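Local coordinates for long form salivary protein D7L (Phlebotomus duboscqi, PDB 6MT7) that binds and sequesters cysteinyl leukotrienes and a thromboxane A2 analogue, blunting the host response and platelet aggregation while the sand fly takes its blood meal, at residues K134-I140 and D225-Y231; D9-W13 and Y163-L167; N60-V65 and I86-G92. All coordinates share one frame; numbering follows the deposited sequence.

In the fold
Contacts 1 and 2 adjoin, with centres 10 Å apart. The C-terminal residue Y231 of contact 1 joins them: its OH lies 2.6 Å from D9 OD1 and 2.9 Å from R166 NH1 of contact 2, both probable hydrogen bonds. Contact 3 stands apart, its centre about 32 Å from that of contact 1, across the centre of the chain; along the sequence it is nested inside the loop closed by contact 2. The bound Triton X-100 fragment lies about 7 Å from the K136 side chain of contact 1, about 10 Å from that of W13 in contact 2 and about 8 Å from that of L63 in contact 3.

Contact 1 (K134-I140 and D225-Y231); sequences KPKGTKI and DNQSPTY
K134 drives its ammonium group into the turn that ends the chain, where NZ donates to S228 O at 2.9 Å. The same nitrogen also bonds T138 O, in that carbonyl's plane, P135 O from above its plane, and water 1, which it shares with P229 O. Bends at chi3 (83°) and chi4 (70°) fold the chain back so that NZ meets these carbonyls of its own loop and lies over the face of the Y231 ring, 5.0 Å from the centroid, a cation-pi contact. Two further bonds clamp the segments: G137 N to P229 O (2.7 Å), the donor standing above the carbonyl plane, and I140 N to S228 OG (2.8 Å, 165° at the hydrogen). S228 OG in turn donates to D225 O, so this hydroxyl links the start of helix 140-144 to helix 220-227. Beside it the packing is tight, with S228 CB 3.4 Å from I140 CD1. On the more exposed side, K139 lies alongside the P229 ring, CG to CG 3.7 Å, and makes a long salt bridge to D225, whose carboxylate also bonds S141. The phenol of Y231 is held by D9 and R166. P135-T138 is a type II beta turn with G137 at its third position; it carries K136, which probably contacts leukotriene C4 and thromboxane A2, and is pinned here against the C-terminal tail.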
loop_
_atom_site.group_PDB
_atom_site.type_symbol
_atom_site.label_atom_id
_atom_site.label_comp_id
_atom_site.label_asym_id
_atom_site.label_seq_id
_atom_site.Cartn_x
_atom_site.Cartn_y
_atom_site.Cartn_z
ATOM N N LYS A 134 -7.086 -12.273 -1.126
ATOM C CA LYS A 134 -5.961 -13.166 -0.881
ATOM C C LYS A 134 -5.688 -13.303 0.620
ATOM O O LYS A 134 -5.395 -12.297 1.288
ATOM C CB LYS A 134 -4.699 -12.661 -1.583
ATOM C CG LYS A 134 -3.501 -13.575 -1.381
ATOM C CD LYS A 134 -2.186 -12.876 -1.687
ATOM C CE LYS A 134 -1.706 -12.064 -0.492
ATOM N NZ LYS A 134 -1.259 -12.968 0.623
ATOM N N PRO A 135 -5.770 -14.506 1.176
ATOM C CA PRO A 135 -5.521 -14.663 2.613
ATOM C C PRO A 135 -4.052 -14.484 2.945
ATOM O O PRO A 135 -3.162 -14.698 2.113
ATOM C CB PRO A 135 -5.985 -16.097 2.906
ATOM C CG PRO A 135 -5.917 -16.799 1.605
ATOM C CD PRO A 135 -6.156 -15.774 0.526
ATOM N N LYS A 136 -3.807 -14.053 4.180
ATOM C CA LYS A 136 -2.464 -14.125 4.730
ATOM C C LYS A 136 -1.976 -15.564 4.707
ATOM O O LYS A 136 -2.714 -16.492 5.062
ATOM C CB LYS A 136 -2.446 -13.596 6.160
ATOM C CG LYS A 136 -2.552 -12.087 6.277
ATOM C CD LYS A 136 -2.239 -11.677 7.704
ATOM C CE LYS A 136 -2.393 -10.194 7.906
ATOM N NZ LYS A 136 -2.040 -9.836 9.308
ATOM N N GLY A 137 -0.728 -15.746 4.284
ATOM C CA GLY A 137 -0.111 -17.049 4.197
ATOM C C GLY A 137 -0.182 -17.678 2.826
ATOM O O GLY A 137 0.454 -18.716 2.604
ATOM N N THR A 138 -0.930 -17.080 1.906
ATOM C CA THR A 138 -1.142 -17.616 0.569
ATOM C C THR A 138 -0.430 -16.740 -0.456
ATOM O O THR A 138 -0.494 -15.509 -0.379
ATOM C CB THR A 138 -2.636 -17.688 0.254
ATOM O OG1 THR A 138 -3.256 -18.639 1.134
ATOM C CG2 THR A 138 -2.879 -18.114 -1.194
ATOM N N LYS A 139 0.243 -17.381 -1.411
ATOM C CA LYS A 139 0.934 -16.641 -2.459
ATOM C C LYS A 139 -0.055 -16.051 -3.457
ATOM O O LYS A 139 -1.120 -16.613 -3.725
ATOM C CB LYS A 139 1.922 -17.543 -3.199
ATOM C CG LYS A 139 3.105 -17.975 -2.358
ATOM C CD LYS A 139 4.316 -18.316 -3.220
ATOM C CE LYS A 139 4.005 -19.413 -4.213
ATOM N NZ LYS A 139 5.239 -19.866 -4.923
ATOM N N ILE A 140 0.324 -14.900 -4.022
ATOM C CA ILE A 140 -0.477 -14.272 -5.067
ATOM C C ILE A 140 -0.735 -15.249 -6.208
ATOM O O ILE A 140 -1.868 -15.383 -6.684
ATOM C CB ILE A 140 0.222 -12.993 -5.567
ATOM C CG1 ILE A 140 0.092 -11.898 -4.504
ATOM C CG2 ILE A 140 -0.368 -12.555 -6.902
ATOM C CD1 ILE A 140 0.994 -10.706 -4.718
ATOM N N ASP A 225 6.024 -12.362 -5.811
ATOM C CA ASP A 225 5.194 -13.522 -5.515
ATOM C C ASP A 225 5.769 -14.311 -4.346
ATOM O O ASP A 225 5.025 -14.746 -3.456
ATOM C CB ASP A 225 5.051 -14.396 -6.757
ATOM C CG ASP A 225 3.999 -15.467 -6.594
ATOM O OD1 ASP A 225 2.911 -15.162 -6.053
ATOM O OD2 ASP A 225 4.257 -16.620 -7.006
ATOM N N ASN A 226 7.096 -14.477 -4.322
ATOM C CA ASN A 226 7.760 -15.181 -3.230
ATOM C C ASN A 226 7.580 -14.455 -1.899
ATOM O O ASN A 226 7.436 -15.102 -0.850
ATOM C CB ASN A 226 9.237 -15.355 -3.589
ATOM C CG ASN A 226 10.081 -15.841 -2.434
ATOM O OD1 ASN A 226 10.545 -15.050 -1.608
ATOM N ND2 ASN A 226 10.317 -17.148 -2.390
ATOM N N GLN A 227 7.535 -13.120 -1.924
ATOM C CA GLN A 227 7.286 -12.333 -0.719
ATOM C C GLN A 227 5.821 -12.272 -0.332
ATOM O O GLN A 227 5.517 -11.825 0.780
ATOM C CB GLN A 227 7.777 -10.897 -0.901
ATOM C CG GLN A 227 9.270 -10.755 -1.034
ATOM C CD GLN A 227 9.674 -9.349 -1.407
ATOM O OE1 GLN A 227 8.828 -8.504 -1.733
ATOM N NE2 GLN A 227 10.970 -9.085 -1.369
ATOM N N SER A 228 4.913 -12.695 -1.210
ATOM C CA SER A 228 3.500 -12.353 -1.065
ATOM C C SER A 228 2.702 -13.076 0.021
ATOM O O SER A 228 1.616 -12.591 0.360
ATOM C CB SER A 228 2.784 -12.543 -2.412
ATOM O OG SER A 228 2.615 -13.913 -2.773
ATOM N N PRO A 229 3.134 -14.219 0.582
ATOM C CA PRO A 229 2.296 -14.818 1.635
ATOM C C PRO A 229 1.984 -13.854 2.771
ATOM O O PRO A 229 0.842 -13.819 3.242
ATOM C CB PRO A 229 3.126 -16.020 2.096
ATOM C CG PRO A 229 3.864 -16.423 0.873
ATOM C CD PRO A 229 4.268 -15.109 0.252
ATOM N N THR A 230 2.962 -13.050 3.208
ATOM C CA THR A 230 2.713 -11.955 4.143
ATOM C C THR A 230 3.177 -10.614 3.582
ATOM O O THR A 230 3.401 -9.675 4.351
ATOM C CB THR A 230 3.397 -12.210 5.488
ATOM O OG1 THR A 230 4.818 -12.244 5.300
ATOM C CG2 THR A 230 2.920 -13.521 6.096
ATOM N N TYR A 231 3.310 -10.514 2.263
ATOM C CA TYR A 231 3.879 -9.347 1.584
ATOM C C TYR A 231 5.305 -9.068 2.080
ATOM O O TYR A 231 5.953 -8.128 1.605
ATOM C CB TYR A 231 3.012 -8.104 1.773
ATOM C CG TYR A 231 1.650 -8.193 1.132
ATOM C CD1 TYR A 231 1.507 -8.589 -0.199
ATOM C CD2 TYR A 231 0.509 -7.863 1.848
ATOM C CE1 TYR A 231 0.260 -8.679 -0.790
ATOM C CE2 TYR A 231 -0.742 -7.941 1.272
ATOM C CZ TYR A 231 -0.865 -8.347 -0.044
ATOM O OH TYR A 231 -2.113 -8.423 -0.617
HETATM O O HOH W 1 -0.539 -11.053 2.585
#

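Contact 2 (D9-W13 and Y163-L167); sequences DQTFW and YYYRL
R166 lays its guanidinium flat on the indole of W13, planes 3° apart and centres 4.0 Å from each other, while the aliphatic part of the arginine continues over the six-membered ring with CG 3.4 Å from its centroid. The bend at chi2 (71°) turns the chain so that methylene and guanidinium share one indole face. The stack leaves the arginine's N-H groups directed outward in its plane. NH2 gives a salt-bridge hydrogen bond to D9 OD2 at 2.8 Å, meeting that oxygen from above the carboxylate plane; NH1 bonds Y164 O at 3.1 Å. D9 is satisfied through both oxygens: OD1 pairs with Y231 OH, which R166 NH1 also bonds, and OD2 also accepts from water 2, which lies 2.6 Å from Y163 OH. That phenol bonds E170 as well, and Y164 OH is engaged by K134 N. Water 3 donates to Y164 O and takes a weak bond from W13 NE1. Positive phi at R166 belongs to the Schellman motif ending helix 159-164, and the side chain leaves from there to reach helix 8-21. Y231 meets the W13 ring edge-to-face, H52 of helix 40-52 meets it with planes at about 40°, and I140 of helix 140-144 packs on Y164.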
loop_
_atom_site.group_PDB
_atom_site.type_symbol
_atom_site.label_atom_id
_atom_site.label_comp_id
_atom_site.label_asym_id
_atom_site.label_seq_id
_atom_site.Cartn_x
_atom_site.Cartn_y
_atom_site.Cartn_z
ATOM N N ASP A 9 -6.377 -5.879 4.047
ATOM C CA ASP A 9 -5.329 -6.295 3.120
ATOM C C ASP A 9 -4.575 -5.086 2.587
ATOM O O ASP A 9 -3.345 -5.123 2.419
ATOM C CB ASP A 9 -5.946 -7.091 1.968
ATOM C CG ASP A 9 -4.930 -7.454 0.888
ATOM O OD1 ASP A 9 -4.052 -8.283 1.178
ATOM O OD2 ASP A 9 -5.020 -6.911 -0.237
ATOM N N GLN A 10 -5.300 -4.006 2.315
ATOM C CA GLN A 10 -4.676 -2.817 1.750
ATOM C C GLN A 10 -3.796 -2.112 2.773
ATOM O O GLN A 10 -2.759 -1.541 2.416
ATOM C CB GLN A 10 -5.756 -1.876 1.223
ATOM C CG GLN A 10 -6.468 -2.428 -0.015
ATOM C CD GLN A 10 -7.739 -1.672 -0.345
ATOM O OE1 GLN A 10 -8.405 -1.112 0.540
ATOM N NE2 GLN A 10 -8.083 -1.645 -1.626
ATOM N N THR A 11 -4.204 -2.114 4.048
ATOM C CA THR A 11 -3.342 -1.525 5.066
ATOM C C THR A 11 -2.140 -2.418 5.319
ATOM O O THR A 11 -1.011 -1.928 5.419
ATOM C CB THR A 11 -4.113 -1.274 6.369
ATOM O OG1 THR A 11 -4.589 -2.516 6.894
ATOM C CG2 THR A 11 -5.309 -0.336 6.122
ATOM N N PHE A 12 -2.361 -3.736 5.401
ATOM C CA PHE A 12 -1.250 -4.668 5.583
ATOM C C PHE A 12 -0.212 -4.508 4.475
ATOM O O PHE A 12 0.999 -4.452 4.740
ATOM C CB PHE A 12 -1.793 -6.098 5.611
ATOM C CG PHE A 12 -0.799 -7.133 6.046
ATOM C CD1 PHE A 12 -0.071 -6.981 7.211
ATOM C CD2 PHE A 12 -0.617 -8.286 5.286
ATOM C CE1 PHE A 12 0.840 -7.964 7.606
ATOM C CE2 PHE A 12 0.276 -9.260 5.676
ATOM C CZ PHE A 12 1.006 -9.101 6.836
ATOM N N TRP A 13 -0.674 -4.429 3.218
ATOM C CA TRP A 13 0.251 -4.273 2.100
ATOM C C TRP A 13 1.077 -3.001 2.236
ATOM O O TRP A 13 2.285 -3.009 1.972
ATOM C CB TRP A 13 -0.496 -4.276 0.760
ATOM C CG TRP A 13 0.438 -4.033 -0.384
ATOM C CD1 TRP A 13 1.247 -4.947 -0.997
ATOM C CD2 TRP A 13 0.694 -2.775 -1.028
ATOM N NE1 TRP A 13 1.990 -4.337 -1.985
ATOM C CE2 TRP A 13 1.667 -3.004 -2.022
ATOM C CE3 TRP A 13 0.193 -1.479 -0.854
ATOM C CZ2 TRP A 13 2.145 -1.991 -2.840
ATOM C CZ3 TRP A 13 0.664 -0.474 -1.675
ATOM C CH2 TRP A 13 1.636 -0.738 -2.653
ATOM N N TYR A 163 -3.164 -6.779 -9.760
ATOM C CA TYR A 163 -3.726 -6.064 -8.619
ATOM C C TYR A 163 -2.925 -6.352 -7.346
ATOM O O TYR A 163 -2.537 -5.428 -6.621
ATOM C CB TYR A 163 -5.208 -6.427 -8.421
ATOM C CG TYR A 163 -5.715 -5.866 -7.114
ATOM C CD1 TYR A 163 -6.074 -4.531 -7.009
ATOM C CD2 TYR A 163 -5.771 -6.658 -5.964
ATOM C CE1 TYR A 163 -6.484 -3.995 -5.806
ATOM C CE2 TYR A 163 -6.167 -6.127 -4.752
ATOM C CZ TYR A 163 -6.529 -4.796 -4.679
ATOM O OH TYR A 163 -6.936 -4.255 -3.480
ATOM N N TYR A 164 -2.646 -7.626 -7.058
ATOM C CA TYR A 164 -1.998 -7.923 -5.785
ATOM C C TYR A 164 -0.525 -7.530 -5.777
ATOM O O TYR A 164 0.031 -7.254 -4.706
ATOM C CB TYR A 164 -2.186 -9.402 -5.434
ATOM C CG TYR A 164 -3.555 -9.617 -4.841
ATOM C CD1 TYR A 164 -3.833 -9.235 -3.534
ATOM C CD2 TYR A 164 -4.585 -10.133 -5.605
ATOM C CE1 TYR A 164 -5.098 -9.405 -2.987
ATOM C CE2 TYR A 164 -5.853 -10.298 -5.072
ATOM C CZ TYR A 164 -6.104 -9.931 -3.765
ATOM O OH TYR A 164 -7.366 -10.098 -3.237
ATOM N N TYR A 165 0.120 -7.481 -6.943
ATOM C CA TYR A 165 1.443 -6.869 -7.031
ATOM C C TYR A 165 1.385 -5.348 -6.954
ATOM O O TYR A 165 2.440 -4.710 -6.905
ATOM C CB TYR A 165 2.133 -7.251 -8.336
ATOM C CG TYR A 165 2.445 -8.716 -8.495
ATOM C CD1 TYR A 165 2.818 -9.501 -7.411
ATOM C CD2 TYR A 165 2.387 -9.307 -9.750
ATOM C CE1 TYR A 165 3.119 -10.864 -7.583
ATOM C CE2 TYR A 165 2.677 -10.654 -9.931
ATOM C CZ TYR A 165 3.038 -11.423 -8.851
ATOM O OH TYR A 165 3.324 -12.761 -9.060
ATOM N N ARG A 166 0.182 -4.766 -6.937
ATOM C CA ARG A 166 -0.019 -3.318 -6.928
ATOM C C ARG A 166 0.651 -2.657 -8.128
ATOM O O ARG A 166 1.244 -1.577 -8.029
ATOM C CB ARG A 166 0.432 -2.682 -5.610
ATOM C CG ARG A 166 -0.697 -2.612 -4.566
ATOM C CD ARG A 166 -1.037 -4.012 -4.038
ATOM N NE ARG A 166 -2.094 -3.991 -3.022
ATOM C CZ ARG A 166 -2.480 -5.061 -2.326
ATOM N NH1 ARG A 166 -1.909 -6.246 -2.530
ATOM N NH2 ARG A 166 -3.430 -4.952 -1.405
ATOM N N LEU A 167 0.534 -3.306 -9.287
ATOM C CA LEU A 167 0.798 -2.615 -10.542
ATOM C C LEU A 167 -0.395 -1.758 -10.948
ATOM O O LEU A 167 -0.214 -0.700 -11.563
ATOM C CB LEU A 167 1.125 -3.621 -11.646
ATOM C CG LEU A 167 2.250 -4.601 -11.293
ATOM C CD1 LEU A 167 2.497 -5.588 -12.431
ATOM C CD2 LEU A 167 3.515 -3.845 -10.943
HETATM O O HOH W 2 -7.234 -5.675 -1.317
HETATM O O HOH W 3 2.836 -7.048 -3.880
#

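Contact 3 (N60-V65 and I86-G92); sequences NKSLRV and ISGPTDG
T90 and K61 join the loop after helix 83-86 to the short two-stranded antiparallel hairpin 56-57/62-63, in which K61 and S62 both face N57 in a G1 beta bulge. K61 O takes two bonds from T90, one from the backbone N at 2.9 Å and one from OG1 at 3.0 Å, arriving from opposite faces of the carbonyl plane. The snug part lies inward. The L63 and I86 side chains cross at about a right angle, L63 CD1 4.1 Å from I86 CB, and V65 CG2 touches I86 CG1 at the same distance; I68 of helix 65-74 and F104 of helix 94-106 add to this apolar patch. S62 OG lies 3.2 Å from P89 CA and bonds back to N60 O. Between the backbones two waters do the bridging: water 4 accepts from L63 N and donates to I86 O and G88 O, and water 5 connects G88 N with L63 O. The outer side is looser. There the extended K61 chain runs past G92 with its NZ 4.0 Å from D91 O, and D91 OD1 bonds T93 OG1. T90 OG1, set between the backbone N and carbonyl carbon (chi1 78°), also closes an ST turn by accepting G92 N at 3.0 Å.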
loop_
_atom_site.group_PDB
_atom_site.type_symbol
_atom_site.label_atom_id
_atom_site.label_comp_id
_atom_site.label_asym_id
_atom_site.label_seq_id
_atom_site.Cartn_x
_atom_site.Cartn_y
_atom_site.Cartn_z
ATOM N N ASN A 60 -0.586 18.415 -3.863
ATOM C CA ASN A 60 -0.535 19.526 -2.916
ATOM C C ASN A 60 0.362 19.248 -1.708
ATOM O O ASN A 60 0.436 20.089 -0.796
ATOM C CB ASN A 60 -1.961 19.932 -2.476
ATOM C CG ASN A 60 -2.620 18.933 -1.542
ATOM O OD1 ASN A 60 -2.028 17.929 -1.174
ATOM N ND2 ASN A 60 -3.871 19.216 -1.149
ATOM N N LYS A 61 1.058 18.103 -1.698
ATOM C CA LYS A 61 2.020 17.741 -0.650
ATOM C C LYS A 61 1.384 17.760 0.735
ATOM O O LYS A 61 2.020 18.145 1.718
ATOM C CB LYS A 61 3.254 18.644 -0.679
ATOM C CG LYS A 61 4.076 18.514 -1.947
ATOM C CD LYS A 61 5.335 19.362 -1.863
ATOM C CE LYS A 61 6.140 19.274 -3.150
ATOM N NZ LYS A 61 7.576 19.592 -2.906
ATOM N N SER A 62 0.123 17.331 0.814
ATOM C CA SER A 62 -0.636 17.367 2.056
ATOM C C SER A 62 -1.276 16.012 2.307
ATOM O O SER A 62 -1.537 15.252 1.376
ATOM C CB SER A 62 -1.733 18.433 2.009
ATOM O OG SER A 62 -1.185 19.682 1.637
ATOM N N LEU A 63 -1.528 15.719 3.575
ATOM C CA LEU A 63 -2.286 14.523 3.903
ATOM C C LEU A 63 -3.746 14.688 3.504
ATOM O O LEU A 63 -4.311 15.786 3.554
ATOM C CB LEU A 63 -2.193 14.224 5.395
ATOM C CG LEU A 63 -0.791 13.819 5.834
ATOM C CD1 LEU A 63 -0.792 13.713 7.325
ATOM C CD2 LEU A 63 -0.382 12.497 5.185
ATOM N N ARG A 64 -4.350 13.572 3.092
ATOM C CA ARG A 64 -5.771 13.504 2.741
ATOM C C ARG A 64 -6.567 13.380 4.033
ATOM O O ARG A 64 -7.061 12.313 4.406
ATOM C CB ARG A 64 -6.034 12.339 1.798
ATOM C CG ARG A 64 -5.288 12.446 0.472
ATOM C CD ARG A 64 -5.877 11.481 -0.557
ATOM N NE ARG A 64 -5.112 11.495 -1.803
ATOM C CZ ARG A 64 -5.275 12.390 -2.769
ATOM N NH1 ARG A 64 -6.179 13.352 -2.633
ATOM N NH2 ARG A 64 -4.529 12.328 -3.873
ATOM N N VAL A 65 -6.675 14.511 4.730
ATOM C CA VAL A 65 -7.346 14.543 6.024
ATOM C C VAL A 65 -8.795 14.083 5.895
ATOM O O VAL A 65 -9.320 13.394 6.778
ATOM C CB VAL A 65 -7.225 15.956 6.627
ATOM C CG1 VAL A 65 -8.119 16.123 7.841
ATOM C CG2 VAL A 65 -5.769 16.207 7.008
ATOM N N ILE A 86 -1.835 17.754 11.723
ATOM C CA ILE A 86 -1.540 16.914 10.564
ATOM C C ILE A 86 -2.022 17.521 9.257
ATOM O O ILE A 86 -1.660 17.014 8.186
ATOM C CB ILE A 86 -2.141 15.505 10.717
ATOM C CG1 ILE A 86 -3.648 15.511 10.448
ATOM C CG2 ILE A 86 -1.857 14.963 12.106
ATOM C CD1 ILE A 86 -4.212 14.092 10.379
ATOM N N SER A 87 -2.788 18.608 9.312
ATOM C CA SER A 87 -3.391 19.194 8.124
ATOM C C SER A 87 -2.518 20.296 7.536
ATOM O O SER A 87 -1.710 20.924 8.226
ATOM C CB SER A 87 -4.788 19.759 8.432
ATOM O OG SER A 87 -5.556 18.864 9.227
ATOM N N GLY A 88 -2.676 20.506 6.236
ATOM C CA GLY A 88 -1.980 21.575 5.557
ATOM C C GLY A 88 -0.737 21.108 4.828
ATOM O O GLY A 88 -0.255 19.986 5.012
ATOM N N PRO A 89 -0.173 21.980 3.993
ATOM C CA PRO A 89 0.933 21.552 3.128
ATOM C C PRO A 89 2.207 21.259 3.908
ATOM O O PRO A 89 2.542 21.940 4.880
ATOM C CB PRO A 89 1.118 22.743 2.179
ATOM C CG PRO A 89 0.597 23.911 2.950
ATOM C CD PRO A 89 -0.552 23.384 3.762
ATOM N N THR A 90 2.899 20.207 3.491
ATOM C CA THR A 90 4.253 19.942 3.952
ATOM C C THR A 90 5.240 20.451 2.908
ATOM O O THR A 90 4.862 20.849 1.802
ATOM C CB THR A 90 4.484 18.447 4.204
ATOM O OG1 THR A 90 4.679 17.772 2.955
ATOM C CG2 THR A 90 3.298 17.829 4.931
ATOM N N ASP A 91 6.519 20.427 3.262
ATOM C CA ASP A 91 7.549 20.755 2.290
ATOM C C ASP A 91 8.003 19.540 1.494
ATOM O O ASP A 91 9.000 19.622 0.781
ATOM C CB ASP A 91 8.742 21.435 2.973
ATOM C CG ASP A 91 9.457 20.536 3.968
ATOM O OD1 ASP A 91 9.231 19.314 3.949
ATOM O OD2 ASP A 91 10.264 21.067 4.769
ATOM N N GLY A 92 7.312 18.407 1.627
ATOM C CA GLY A 92 7.601 17.226 0.851
ATOM C C GLY A 92 8.613 16.271 1.458
ATOM O O GLY A 92 8.688 15.120 1.021
HETATM O O HOH W 4 -0.786 17.576 5.670
HETATM O O HOH W 5 -4.185 18.648 4.726
#